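Local coordinates for mandelate racemase/muconate lactonizing protein (Paenibacillus sp., PDB 3V5C), which probably catalyses the magnesium-dependent dehydration of galacturonate, as a lyase of the enolase superfamily, at residues P110-V115 against I357-T362; V171-R176 against T184-A189; C130-L135 against K162-F167; K21-R26 against S42-I47. The protein carries 1 engineered substitution. One frame throughout, in Å; residues are numbered along the deposited sequence.

Contact 1: residues P110-V115 against I357-T362; sequences PVYDLV and IHVPAT
The ring of Tyr112 meets Val359 and Pro360. Its CD2 lies 4.0 Å from Val359 CG1, and the two side chains run antiparallel past one another. Pro360 O sits at the ring edge, in the ring plane, 3.5 Å from Tyr112 CE2. Pro110, the N-cap residue of helix 111-115, covers a ring face near its rim, with CG 3.5 Å above the plane. The same proline presses on the other segment: its CA comes within 3.3 Å of Thr362 O, and its CD touches Ala361 O. This is the tight part, and His324 of helix 317-325 adds to it by meeting the Tyr112 ring.

The phenol end is the solvent side: Ala361 and Thr362 are exposed, and a water sits at the hydroxyl. Tyr112 OH packs against Ala361 CB at 3.2 Å. The water binds Tyr112 OH at 2.6 Å and donates to Val359 O at 2.8 Å, so the polar link between the segments is indirect. The contact joins the short helix 111-115 to the chain that follows strand 356-359. Its chemistry implies that contacts of ring carbons with backbone carbonyls and one valine methyl shape the fit, while a water carries the polar link.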
loop_
_atom_site.group_PDB
_atom_site.type_symbol
_atom_site.label_atom_id
_atom_site.label_comp_id
_atom_site.label_asym_id
_atom_site.label_seq_id
_atom_site.Cartn_x
_atom_site.Cartn_y
_atom_site.Cartn_z
ATOM N N PRO A 110 7.868 10.997 15.130
ATOM C CA PRO A 110 7.468 10.230 13.945
ATOM C C PRO A 110 5.995 10.498 13.652
ATOM O O PRO A 110 5.217 10.793 14.559
ATOM C CB PRO A 110 7.662 8.782 14.389
ATOM C CG PRO A 110 7.403 8.824 15.882
ATOM C CD PRO A 110 8.061 10.125 16.305
ATOM N N VAL A 111 5.604 10.417 12.388
ATOM C CA VAL A 111 4.217 10.671 12.031
ATOM C C VAL A 111 3.238 9.782 12.794
ATOM O O VAL A 111 2.160 10.242 13.201
ATOM C CB VAL A 111 4.006 10.520 10.524
ATOM C CG1 VAL A 111 2.502 10.419 10.182
ATOM C CG2 VAL A 111 4.670 11.693 9.797
ATOM N N TYR A 112 3.603 8.528 13.014
ATOM C CA TYR A 112 2.682 7.648 13.722
ATOM C C TYR A 112 2.265 8.218 15.092
ATOM O O TYR A 112 1.107 8.090 15.473
ATOM C CB TYR A 112 3.183 6.201 13.794
ATOM C CG TYR A 112 4.419 5.954 14.630
ATOM C CD1 TYR A 112 4.337 5.889 16.021
ATOM C CD2 TYR A 112 5.650 5.725 14.028
ATOM C CE1 TYR A 112 5.461 5.631 16.794
ATOM C CE2 TYR A 112 6.782 5.475 14.786
ATOM C CZ TYR A 112 6.676 5.429 16.176
ATOM O OH TYR A 112 7.794 5.169 16.931
ATOM N N ASP A 113 3.183 8.903 15.781
ATOM C CA ASP A 113 2.826 9.590 17.030
ATOM C C ASP A 113 1.947 10.817 16.831
ATOM O O ASP A 113 1.131 11.163 17.690
ATOM C CB ASP A 113 4.070 9.998 17.795
ATOM C CG ASP A 113 4.580 8.903 18.669
ATOM O OD1 ASP A 113 5.736 9.020 19.123
ATOM O OD2 ASP A 113 3.816 7.936 18.907
ATOM N N LEU A 114 2.128 11.496 15.710
ATOM C CA LEU A 114 1.292 12.648 15.399
ATOM C C LEU A 114 -0.149 12.279 15.047
ATOM O O LEU A 114 -1.046 13.111 15.198
ATOM C CB LEU A 114 1.888 13.460 14.237
ATOM C CG LEU A 114 3.285 14.070 14.414
ATOM C CD1 LEU A 114 3.713 14.855 13.167
ATOM C CD2 LEU A 114 3.351 14.950 15.645
ATOM N N VAL A 115 -0.384 11.057 14.563
ATOM C CA VAL A 115 -1.712 10.744 14.031
ATOM C C VAL A 115 -2.464 9.653 14.780
ATOM O O VAL A 115 -3.614 9.363 14.471
ATOM C CB VAL A 115 -1.676 10.359 12.536
ATOM C CG1 VAL A 115 -1.066 11.465 11.715
ATOM C CG2 VAL A 115 -0.952 9.020 12.339
ATOM N N ILE A 357 7.050 -5.252 9.596
ATOM C CA ILE A 357 7.917 -4.119 9.329
ATOM C C ILE A 357 8.086 -3.303 10.602
ATOM O O ILE A 357 7.105 -2.950 11.266
ATOM C CB ILE A 357 7.407 -3.267 8.125
ATOM C CG1 ILE A 357 8.356 -2.125 7.804
ATOM C CG2 ILE A 357 5.985 -2.723 8.364
ATOM C CD1 ILE A 357 8.209 -1.603 6.358
ATOM N N HIS A 358 9.339 -3.053 10.973
ATOM C CA HIS A 358 9.647 -2.250 12.141
ATOM C C HIS A 358 9.837 -0.806 11.715
ATOM O O HIS A 358 10.774 -0.480 11.005
ATOM C CB HIS A 358 10.902 -2.791 12.839
ATOM C CG HIS A 358 10.691 -4.130 13.469
ATOM N ND1 HIS A 358 10.785 -4.334 14.829
ATOM C CD2 HIS A 358 10.341 -5.323 12.932
ATOM C CE1 HIS A 358 10.526 -5.601 15.101
ATOM N NE2 HIS A 358 10.242 -6.221 13.970
ATOM N N VAL A 359 8.896 0.040 12.109
ATOM C CA VAL A 359 8.921 1.452 11.743
ATOM C C VAL A 359 9.784 2.205 12.761
ATOM O O VAL A 359 9.549 2.076 13.958
ATOM C CB VAL A 359 7.488 2.034 11.734
ATOM C CG1 VAL A 359 7.513 3.494 11.283
ATOM C CG2 VAL A 359 6.586 1.230 10.801
ATOM N N PRO A 360 10.778 2.970 12.299
ATOM C CA PRO A 360 11.665 3.681 13.240
ATOM C C PRO A 360 10.933 4.827 13.949
ATOM O O PRO A 360 9.951 5.356 13.423
ATOM C CB PRO A 360 12.756 4.264 12.318
ATOM C CG PRO A 360 12.047 4.438 10.994
ATOM C CD PRO A 360 11.185 3.194 10.899
ATOM N N ALA A 361 11.395 5.194 15.143
ATOM C CA ALA A 361 10.786 6.284 15.896
ATOM C C ALA A 361 11.410 7.638 15.575
ATOM O O ALA A 361 11.251 8.602 16.335
ATOM C CB ALA A 361 10.883 6.003 17.394
ATOM N N THR A 362 12.066 7.720 14.430
ATOM C CA THR A 362 12.714 8.946 13.986
ATOM C C THR A 362 11.711 9.956 13.410
ATOM O O THR A 362 10.575 9.610 13.105
ATOM C CB THR A 362 13.791 8.615 12.961
ATOM O OG1 THR A 362 13.242 7.709 12.012
ATOM C CG2 THR A 362 14.966 7.907 13.651
HETATM O O HOH W 1 8.820 2.827 16.510
#

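Contact 2: residues V171-R176 against T184-A189; sequences VGRGGR and TKRDIA
The guanidinium of Arg173 has Asp187 OD1 at its edge, only 3° out of its plane. The carboxylate of Asp187 is turned 72° from that plane. Above the carboxylate plane comes Gly172 N, which bonds OD2 at 2.8 Å. This is the loop of a beta-alpha unit in the enolase-type barrel: strand 167-170 ends, the chain turns, and helix 180-198 packs back against the turn.

Asp187 holds the turn with both oxygens. OD1 accepts from Arg173 N at 3.2 Å through its syn lone pair, and from Arg173 NH2 at 3.0 Å on the anti side. The second bond is part of a salt bridge. OD2 has a further partner in Tyr212 OH. The acid is buried, and this number of donors should favour its charged form. Val171 CB packs 3.6 Å from Asp187 CG, beside the first peptide of the turn.

The Arg173 chain runs extended from CG to NE and passes alongside the acid. It crosses Arg186 at about a right angle, with Arg173 CD 3.5 Å from Arg186 CG. The two guanidinium groups carry like charge, but Asp139 makes salt bridges to both, which probably offsets the repulsion. Arg186 NH2 is also bonded to Leu142 O.

Beyond the acid, a water bridges loop and helix. Thr184 OG1, also bonded to Leu180 O a turn earlier in the helix, accepts from this water. The water accepts from Gly174 N and donates to Asp187 OD2, the last at 2.7 Å.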
loop_
_atom_site.group_PDB
_atom_site.type_symbol
_atom_site.label_atom_id
_atom_site.label_comp_id
_atom_site.label_asym_id
_atom_site.label_seq_id
_atom_site.Cartn_x
_atom_site.Cartn_y
_atom_site.Cartn_z
ATOM N N VAL A 171 -3.034 -14.594 -9.060
ATOM C CA VAL A 171 -3.692 -15.674 -9.788
ATOM C C VAL A 171 -4.503 -15.059 -10.940
ATOM O O VAL A 171 -4.466 -13.844 -11.155
ATOM C CB VAL A 171 -4.559 -16.559 -8.858
ATOM C CG1 VAL A 171 -3.695 -17.180 -7.763
ATOM C CG2 VAL A 171 -5.713 -15.730 -8.243
ATOM N N GLY A 172 -5.210 -15.887 -11.703
ATOM C CA GLY A 172 -5.869 -15.409 -12.907
ATOM C C GLY A 172 -5.130 -15.662 -14.206
ATOM O O GLY A 172 -5.390 -15.009 -15.231
ATOM N N ARG A 173 -4.198 -16.609 -14.187
ATOM C CA ARG A 173 -3.376 -16.818 -15.369
ATOM C C ARG A 173 -4.213 -17.132 -16.618
ATOM O O ARG A 173 -3.834 -16.755 -17.732
ATOM C CB ARG A 173 -2.387 -17.946 -15.099
ATOM C CG ARG A 173 -1.264 -17.551 -14.173
ATOM C CD ARG A 173 -0.560 -18.828 -13.672
ATOM N NE ARG A 173 0.642 -18.444 -12.960
ATOM C CZ ARG A 173 0.636 -17.920 -11.742
ATOM N NH1 ARG A 173 1.778 -17.544 -11.180
ATOM N NH2 ARG A 173 -0.515 -17.773 -11.085
ATOM N N GLY A 174 -5.351 -17.799 -16.431
ATOM C CA GLY A 174 -6.213 -18.166 -17.544
ATOM C C GLY A 174 -7.120 -17.060 -18.086
ATOM O O GLY A 174 -7.790 -17.258 -19.091
ATOM N N GLY A 175 -7.158 -15.891 -17.448
ATOM C CA GLY A 175 -8.017 -14.833 -17.951
ATOM C C GLY A 175 -7.509 -14.220 -19.246
ATOM O O GLY A 175 -8.278 -13.859 -20.137
ATOM N N ARG A 176 -6.191 -14.090 -19.351
ATOM C CA ARG A 176 -5.592 -13.465 -20.514
ATOM C C ARG A 176 -4.343 -14.204 -21.013
ATOM O O ARG A 176 -4.241 -14.493 -22.199
ATOM C CB ARG A 176 -5.232 -12.010 -20.206
ATOM C CG ARG A 176 -4.534 -11.336 -21.359
ATOM C CD ARG A 176 -4.295 -9.860 -21.116
ATOM N NE ARG A 176 -3.734 -9.268 -22.324
ATOM C CZ ARG A 176 -3.256 -8.032 -22.424
ATOM N NH1 ARG A 176 -3.252 -7.213 -21.376
ATOM N NH2 ARG A 176 -2.778 -7.615 -23.588
ATOM N N THR A 184 -5.944 -21.837 -14.891
ATOM C CA THR A 184 -6.603 -21.991 -13.600
ATOM C C THR A 184 -6.015 -23.164 -12.801
ATOM O O THR A 184 -5.773 -23.057 -11.589
ATOM C CB THR A 184 -8.133 -22.087 -13.777
ATOM O OG1 THR A 184 -8.577 -20.973 -14.566
ATOM C CG2 THR A 184 -8.852 -22.067 -12.430
ATOM N N LYS A 185 -5.791 -24.295 -13.471
ATOM C CA LYS A 185 -5.100 -25.419 -12.832
ATOM C C LYS A 185 -3.724 -24.991 -12.293
ATOM O O LYS A 185 -3.327 -25.371 -11.186
ATOM C CB LYS A 185 -4.960 -26.577 -13.823
ATOM C CG LYS A 185 -4.413 -27.862 -13.218
ATOM C CD LYS A 185 -4.293 -28.952 -14.292
ATOM C CE LYS A 185 -3.195 -29.954 -13.966
ATOM N NZ LYS A 185 -2.783 -30.704 -15.185
ATOM N N ARG A 186 -3.026 -24.171 -13.069
ATOM C CA ARG A 186 -1.677 -23.718 -12.706
ATOM C C ARG A 186 -1.752 -22.766 -11.516
ATOM O O ARG A 186 -0.936 -22.874 -10.603
ATOM C CB ARG A 186 -0.940 -23.117 -13.921
ATOM C CG ARG A 186 0.304 -22.259 -13.625
ATOM C CD ARG A 186 1.668 -22.895 -13.861
ATOM N NE ARG A 186 1.920 -23.487 -15.185
ATOM C CZ ARG A 186 2.719 -22.993 -16.138
ATOM N NH1 ARG A 186 3.367 -21.826 -16.004
ATOM N NH2 ARG A 186 2.882 -23.694 -17.252
ATOM N N ASP A 187 -2.745 -21.864 -11.503
ATOM C CA ASP A 187 -2.952 -20.992 -10.349
ATOM C C ASP A 187 -3.021 -21.822 -9.077
ATOM O O ASP A 187 -2.358 -21.518 -8.089
ATOM C CB ASP A 187 -4.286 -20.231 -10.422
ATOM C CG ASP A 187 -4.306 -19.101 -11.434
ATOM O OD1 ASP A 187 -3.251 -18.595 -11.887
ATOM O OD2 ASP A 187 -5.452 -18.706 -11.780
ATOM N N ILE A 188 -3.876 -22.849 -9.103
ATOM C CA ILE A 188 -4.147 -23.669 -7.918
ATOM C C ILE A 188 -2.866 -24.356 -7.428
ATOM O O ILE A 188 -2.560 -24.326 -6.235
ATOM C CB ILE A 188 -5.219 -24.724 -8.212
ATOM C CG1 ILE A 188 -6.572 -24.028 -8.396
ATOM C CG2 ILE A 188 -5.302 -25.737 -7.053
ATOM C CD1 ILE A 188 -7.619 -24.842 -9.140
ATOM N N ALA A 189 -2.140 -24.963 -8.367
ATOM C CA ALA A 189 -0.898 -25.661 -8.057
ATOM C C ALA A 189 0.111 -24.709 -7.433
ATOM O O ALA A 189 0.821 -25.072 -6.500
ATOM C CB ALA A 189 -0.310 -26.270 -9.318
HETATM O O HOH W 2 -6.837 -18.632 -14.137
#

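Contact 3: residues C130-L135 against K162-F167; sequences CYDTSL and KGQRHF
Asp132 N donates to His166 O at 2.8 Å in a nearly straight bond, with an angle of 174° at the hydrogen. Asp132 CB lies 3.6 Å from Phe167 CD2. Asp132 OD2 follows the same ring and lies 3.7 Å from Phe167 CE2, with the carboxylate and ring planes 47° apart. Leu135 CD1 reaches Phe167 CB at 3.9 Å. Gln164 crosses Asp132 at about a right angle, its CG against Asp132 CB.

The Gln164 chain bends at chi2 (-65°), which places CD near the backbone N of Asp132. A water then joins the two segments. It donates to Cys130 O and to Gln164 OE1, and it accepts from Arg165 N. The His166 ring brings its edge to the same carbonyl, with CD2 3.3 Å from Cys130 O.

These pairs close a beta-alpha-beta crossover of the barrel: strand 126-135, helix 145-161 and the parallel strand 167-170. Gly163 ends that helix in a Schellman motif, from which the chain swings to the sheet.

Farther out, Asp132 OD1 holds the following turn. It accepts from Ser134 N in an Asx turn, and from Ser134 OG at 2.7 Å on its syn lone pair. An alanine at Asp132 would keep the CB contact but would probably leave Ser134 N and OG without this acceptor and Phe167 CE2 without its carboxylate neighbour. His166 ND1 is held by Lys203 N, and Phe167 packs on Ala156 of helix 145-161.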
loop_
_atom_site.group_PDB
_atom_site.type_symbol
_atom_site.label_atom_id
_atom_site.label_comp_id
_atom_site.label_asym_id
_atom_site.label_seq_id
_atom_site.Cartn_x
_atom_site.Cartn_y
_atom_site.Cartn_z
ATOM N N CYS A 130 3.354 -7.195 7.759
ATOM C CA CYS A 130 3.449 -6.942 6.331
ATOM C C CYS A 130 3.337 -8.248 5.573
ATOM O O CYS A 130 3.416 -9.332 6.160
ATOM C CB CYS A 130 4.773 -6.278 5.968
ATOM S SG CYS A 130 6.287 -7.211 6.402
ATOM N N TYR A 131 3.155 -8.137 4.264
ATOM C CA TYR A 131 3.155 -9.308 3.405
ATOM C C TYR A 131 3.898 -9.023 2.126
ATOM O O TYR A 131 4.041 -7.881 1.700
ATOM C CB TYR A 131 1.726 -9.817 3.093
ATOM C CG TYR A 131 0.864 -8.933 2.193
ATOM C CD1 TYR A 131 1.060 -8.900 0.815
ATOM C CD2 TYR A 131 -0.166 -8.172 2.722
ATOM C CE1 TYR A 131 0.267 -8.125 -0.005
ATOM C CE2 TYR A 131 -0.981 -7.395 1.909
ATOM C CZ TYR A 131 -0.752 -7.364 0.547
ATOM O OH TYR A 131 -1.536 -6.601 -0.280
ATOM N N ASP A 132 4.418 -10.093 1.541
ATOM C CA ASP A 132 5.229 -10.010 0.351
ATOM C C ASP A 132 4.304 -10.005 -0.853
ATOM O O ASP A 132 3.658 -11.013 -1.140
ATOM C CB ASP A 132 6.143 -11.237 0.320
ATOM C CG ASP A 132 7.078 -11.246 -0.862
ATOM O OD1 ASP A 132 6.945 -10.395 -1.760
ATOM O OD2 ASP A 132 7.949 -12.147 -0.908
ATOM N N THR A 133 4.248 -8.877 -1.567
ATOM C CA THR A 133 3.315 -8.732 -2.687
ATOM C C THR A 133 3.913 -9.062 -4.069
ATOM O O THR A 133 3.249 -8.880 -5.092
ATOM C CB THR A 133 2.746 -7.284 -2.694
ATOM O OG1 THR A 133 1.522 -7.241 -3.441
ATOM C CG2 THR A 133 3.756 -6.316 -3.295
ATOM N N SER A 134 5.137 -9.603 -4.093
ATOM C CA SER A 134 5.931 -9.659 -5.326
ATOM C C SER A 134 5.771 -10.938 -6.152
ATOM O O SER A 134 6.534 -11.148 -7.093
ATOM C CB SER A 134 7.429 -9.471 -5.004
ATOM O OG SER A 134 7.943 -10.574 -4.265
ATOM N N LEU A 135 4.816 -11.785 -5.798
ATOM C CA LEU A 135 4.671 -13.082 -6.471
ATOM C C LEU A 135 3.768 -12.988 -7.718
ATOM O O LEU A 135 2.621 -13.415 -7.699
ATOM C CB LEU A 135 4.190 -14.133 -5.468
ATOM C CG LEU A 135 5.127 -14.362 -4.279
ATOM C CD1 LEU A 135 4.521 -15.338 -3.249
ATOM C CD2 LEU A 135 6.470 -14.867 -4.762
ATOM N N LYS A 162 14.411 -12.865 3.603
ATOM C CA LYS A 162 14.488 -11.451 3.965
ATOM C C LYS A 162 13.431 -11.030 4.994
ATOM O O LYS A 162 13.126 -9.841 5.136
ATOM C CB LYS A 162 14.409 -10.580 2.705
ATOM C CG LYS A 162 15.566 -10.815 1.723
ATOM C CD LYS A 162 15.537 -9.825 0.548
ATOM C CE LYS A 162 14.453 -10.182 -0.465
ATOM N NZ LYS A 162 14.587 -9.351 -1.712
ATOM N N GLY A 163 12.880 -12.001 5.715
ATOM C CA GLY A 163 11.988 -11.722 6.824
ATOM C C GLY A 163 10.501 -11.820 6.536
ATOM O O GLY A 163 9.696 -11.601 7.437
ATOM N N GLN A 164 10.122 -12.138 5.301
ATOM C CA GLN A 164 8.694 -12.214 4.962
ATOM C C GLN A 164 8.107 -13.540 5.452
ATOM O O GLN A 164 8.766 -14.581 5.339
ATOM C CB GLN A 164 8.468 -12.083 3.453
ATOM C CG GLN A 164 8.900 -10.738 2.849
ATOM C CD GLN A 164 8.094 -9.551 3.362
ATOM O OE1 GLN A 164 6.919 -9.682 3.720
ATOM N NE2 GLN A 164 8.731 -8.383 3.401
ATOM N N ARG A 165 6.893 -13.504 6.002
ATOM C CA ARG A 165 6.213 -14.715 6.462
ATOM C C ARG A 165 4.838 -14.905 5.815
ATOM O O ARG A 165 4.246 -15.991 5.874
ATOM C CB ARG A 165 6.071 -14.697 7.993
ATOM C CG ARG A 165 7.415 -14.727 8.734
ATOM C CD ARG A 165 8.135 -16.065 8.521
ATOM N NE ARG A 165 9.428 -16.141 9.216
ATOM C CZ ARG A 165 10.598 -15.827 8.659
ATOM N NH1 ARG A 165 10.658 -15.392 7.398
ATOM N NH2 ARG A 165 11.723 -15.945 9.366
ATOM N N HIS A 166 4.332 -13.830 5.218
ATOM C CA HIS A 166 3.000 -13.812 4.614
ATOM C C HIS A 166 3.125 -13.399 3.175
ATOM O O HIS A 166 3.959 -12.545 2.844
ATOM C CB HIS A 166 2.137 -12.812 5.378
ATOM C CG HIS A 166 2.247 -12.974 6.857
ATOM N ND1 HIS A 166 1.878 -14.136 7.498
ATOM C CD2 HIS A 166 2.719 -12.145 7.818
ATOM C CE1 HIS A 166 2.106 -14.015 8.793
ATOM N NE2 HIS A 166 2.606 -12.813 9.016
ATOM N N PHE A 167 2.277 -13.972 2.322
ATOM C CA PHE A 167 2.492 -13.857 0.884
ATOM C C PHE A 167 1.206 -13.646 0.111
ATOM O O PHE A 167 0.224 -14.337 0.348
ATOM C CB PHE A 167 3.201 -15.115 0.365
ATOM C CG PHE A 167 4.533 -15.365 1.017
ATOM C CD1 PHE A 167 4.618 -16.129 2.178
ATOM C CD2 PHE A 167 5.693 -14.811 0.485
ATOM C CE1 PHE A 167 5.873 -16.351 2.807
ATOM C CE2 PHE A 167 6.940 -15.025 1.100
ATOM C CZ PHE A 167 7.023 -15.792 2.260
HETATM O O HOH W 3 5.572 -11.068 5.655
#

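Contact 4: residues K21-R26 against S42-I47; sequences KLTGER and SCTVDI
Lys21 and Asp46 lie side by side and point the same way from neighbouring strands. The lysine chain bends at chi3 and at chi4 (-70°), and the second bend brings NZ back to the acid. NZ bonds Asp46 OD1 at 2.7 Å on its syn lone pair, forming a salt bridge. Lys21 CG also passes 3.4 Å from the same oxygen. An alanine in place of Asp46 would probably leave the Lys21 ammonium without its mate and let the lysine chain swing away.

On the same face, Thr23 and Thr44 cross obliquely and meet by their methyl groups, CG2 to CG2 at 3.8 Å. Nearer the other end, a water links Gly24 O to Ser42 OG.

The other face carries Leu22, Cys43 and Val45, and Ile47 packs beside Leu22. Leu22 CD2 lies 4.1 Å from Ile47 CG1, and Phe369 touches both side chains. Cys43 SG sits over the centre of the Arg26 guanidinium, 3.9 Å above its plane. Arg26 NE makes a salt bridge with Asp338, while Arg26 NH1 bonds Gly40 O; together they hold the group with its face to the sulfur. Arg26 NH1 also reaches Ser42 O through a water.

The backbones pair antiparallel. Leu22 and Val45 exchange two bonds, and so do Gly24 and Cys43; Gly24 N to Cys43 O measures 2.8 Å. The strand axes run 142° apart. This is the beta hairpin of strands 14-30 and 42-52, typical of the N-terminal capping domain in the enolase superfamily.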
loop_
_atom_site.group_PDB
_atom_site.type_symbol
_atom_site.label_atom_id
_atom_site.label_comp_id
_atom_site.label_asym_id
_atom_site.label_seq_id
_atom_site.Cartn_x
_atom_site.Cartn_y
_atom_site.Cartn_z
ATOM N N LYS A 21 11.413 13.596 -9.729
ATOM C CA LYS A 21 11.089 12.175 -9.860
ATOM C C LYS A 21 12.338 11.377 -9.541
ATOM O O LYS A 21 13.378 11.583 -10.169
ATOM C CB LYS A 21 10.587 11.871 -11.279
ATOM C CG LYS A 21 10.399 10.391 -11.599
ATOM C CD LYS A 21 10.045 10.175 -13.072
ATOM C CE LYS A 21 8.786 10.935 -13.477
ATOM N NZ LYS A 21 7.553 10.354 -12.862
ATOM N N LEU A 22 12.246 10.517 -8.522
ATOM C CA LEU A 22 13.330 9.629 -8.114
ATOM C C LEU A 22 13.154 8.265 -8.784
ATOM O O LEU A 22 12.032 7.860 -9.078
ATOM C CB LEU A 22 13.330 9.444 -6.589
ATOM C CG LEU A 22 14.098 10.473 -5.748
ATOM C CD1 LEU A 22 13.760 11.887 -6.132
ATOM C CD2 LEU A 22 13.842 10.219 -4.263
ATOM N N THR A 23 14.268 7.577 -9.024
ATOM C CA THR A 23 14.240 6.308 -9.737
ATOM C C THR A 23 15.009 5.249 -8.971
ATOM O O THR A 23 15.967 5.552 -8.265
ATOM C CB THR A 23 14.867 6.463 -11.133
ATOM O OG1 THR A 23 16.219 6.907 -11.001
ATOM C CG2 THR A 23 14.078 7.467 -11.971
ATOM N N GLY A 24 14.593 4.002 -9.129
ATOM C CA GLY A 24 15.317 2.893 -8.551
ATOM C C GLY A 24 14.877 1.590 -9.182
ATOM O O GLY A 24 14.393 1.574 -10.316
ATOM N N GLU A 25 14.977 0.509 -8.417
ATOM C CA GLU A 25 14.674 -0.808 -8.962
ATOM C C GLU A 25 14.158 -1.714 -7.870
ATOM O O GLU A 25 14.581 -1.594 -6.713
ATOM C CB GLU A 25 15.944 -1.449 -9.542
ATOM C CG GLU A 25 16.489 -0.805 -10.811
ATOM C CD GLU A 25 17.485 -1.711 -11.528
ATOM O OE1 GLU A 25 17.878 -2.745 -10.942
ATOM O OE2 GLU A 25 17.867 -1.399 -12.677
ATOM N N ARG A 26 13.281 -2.655 -8.230
ATOM C CA ARG A 26 12.910 -3.683 -7.267
ATOM C C ARG A 26 13.935 -4.827 -7.294
ATOM O O ARG A 26 14.691 -4.977 -8.259
ATOM C CB ARG A 26 11.459 -4.173 -7.422
ATOM C CG ARG A 26 11.020 -4.517 -8.826
ATOM C CD ARG A 26 9.588 -5.137 -8.832
ATOM N NE ARG A 26 8.521 -4.188 -8.487
ATOM C CZ ARG A 26 7.916 -3.401 -9.367
ATOM N NH1 ARG A 26 8.273 -3.435 -10.646
ATOM N NH2 ARG A 26 6.959 -2.555 -8.974
ATOM N N SER A 42 12.107 -1.623 -13.061
ATOM C CA SER A 42 12.320 -0.193 -12.842
ATOM C C SER A 42 11.191 0.403 -12.004
ATOM O O SER A 42 10.027 0.081 -12.204
ATOM C CB SER A 42 12.477 0.526 -14.185
ATOM O OG SER A 42 12.658 1.919 -14.001
ATOM N N CYS A 43 11.551 1.256 -11.052
ATOM C CA CYS A 43 10.575 1.888 -10.158
ATOM C C CYS A 43 10.844 3.373 -10.110
ATOM O O CYS A 43 11.994 3.801 -10.218
ATOM C CB CYS A 43 10.670 1.323 -8.730
ATOM S SG CYS A 43 10.335 -0.430 -8.593
ATOM N N THR A 44 9.784 4.162 -9.948
ATOM C CA THR A 44 9.961 5.583 -9.701
ATOM C C THR A 44 9.088 6.040 -8.557
ATOM O O THR A 44 8.110 5.368 -8.195
ATOM C CB THR A 44 9.636 6.445 -10.932
ATOM O OG1 THR A 44 8.263 6.264 -11.300
ATOM C CG2 THR A 44 10.525 6.061 -12.095
ATOM N N VAL A 45 9.468 7.177 -7.979
ATOM C CA VAL A 45 8.669 7.854 -6.961
ATOM C C VAL A 45 8.707 9.360 -7.218
ATOM O O VAL A 45 9.779 9.988 -7.199
ATOM C CB VAL A 45 9.196 7.597 -5.540
ATOM C CG1 VAL A 45 8.354 8.372 -4.507
ATOM C CG2 VAL A 45 9.196 6.097 -5.216
ATOM N N ASP A 46 7.542 9.952 -7.459
ATOM C CA ASP A 46 7.470 11.409 -7.546
ATOM C C ASP A 46 7.480 12.009 -6.132
ATOM O O ASP A 46 6.697 11.610 -5.252
ATOM C CB ASP A 46 6.209 11.843 -8.290
ATOM C CG ASP A 46 6.265 11.563 -9.786
ATOM O OD1 ASP A 46 7.322 11.107 -10.290
ATOM O OD2 ASP A 46 5.235 11.825 -10.458
ATOM N N ILE A 47 8.386 12.952 -5.907
ATOM C CA ILE A 47 8.607 13.492 -4.573
ATOM C C ILE A 47 8.522 15.010 -4.610
ATOM O O ILE A 47 8.930 15.634 -5.586
ATOM C CB ILE A 47 10.009 13.071 -4.069
ATOM C CG1 ILE A 47 10.033 11.568 -3.758
ATOM C CG2 ILE A 47 10.455 13.904 -2.864
ATOM C CD1 ILE A 47 9.219 11.180 -2.562
HETATM O O HOH W 4 15.359 2.036 -12.974
HETATM O O HOH W 5 7.379 0.169 -10.851
HETATM O O HOH W 6 8.085 -1.430 -12.881
#

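Contact 4 comes first along the chain and closes before the others open. Contact 1 then spans a long loop within which contact 3 and contact 2 follow in series. Contact 4 belongs to the antiparallel sheet that pairs strands 14-30 and 42-52 with two late strands; contact 3 lies in the barrel sheet. Contacts 1 and 3 share that sheet through neighbouring strands 126-135 and 356-359, and touch at Ile357 and Cys130. Contact 2 adjoins contact 3 in sequence, their centres about 20 Å apart. Contacts 1 and 2 lie on opposite sides of the chain's centre, centres about 39 Å apart. Contacts 3 and 4 are about 6 Å apart at their nearest atoms, without touching, so capping and barrel sheets lie near each other here, consistent with the two-domain enolase architecture.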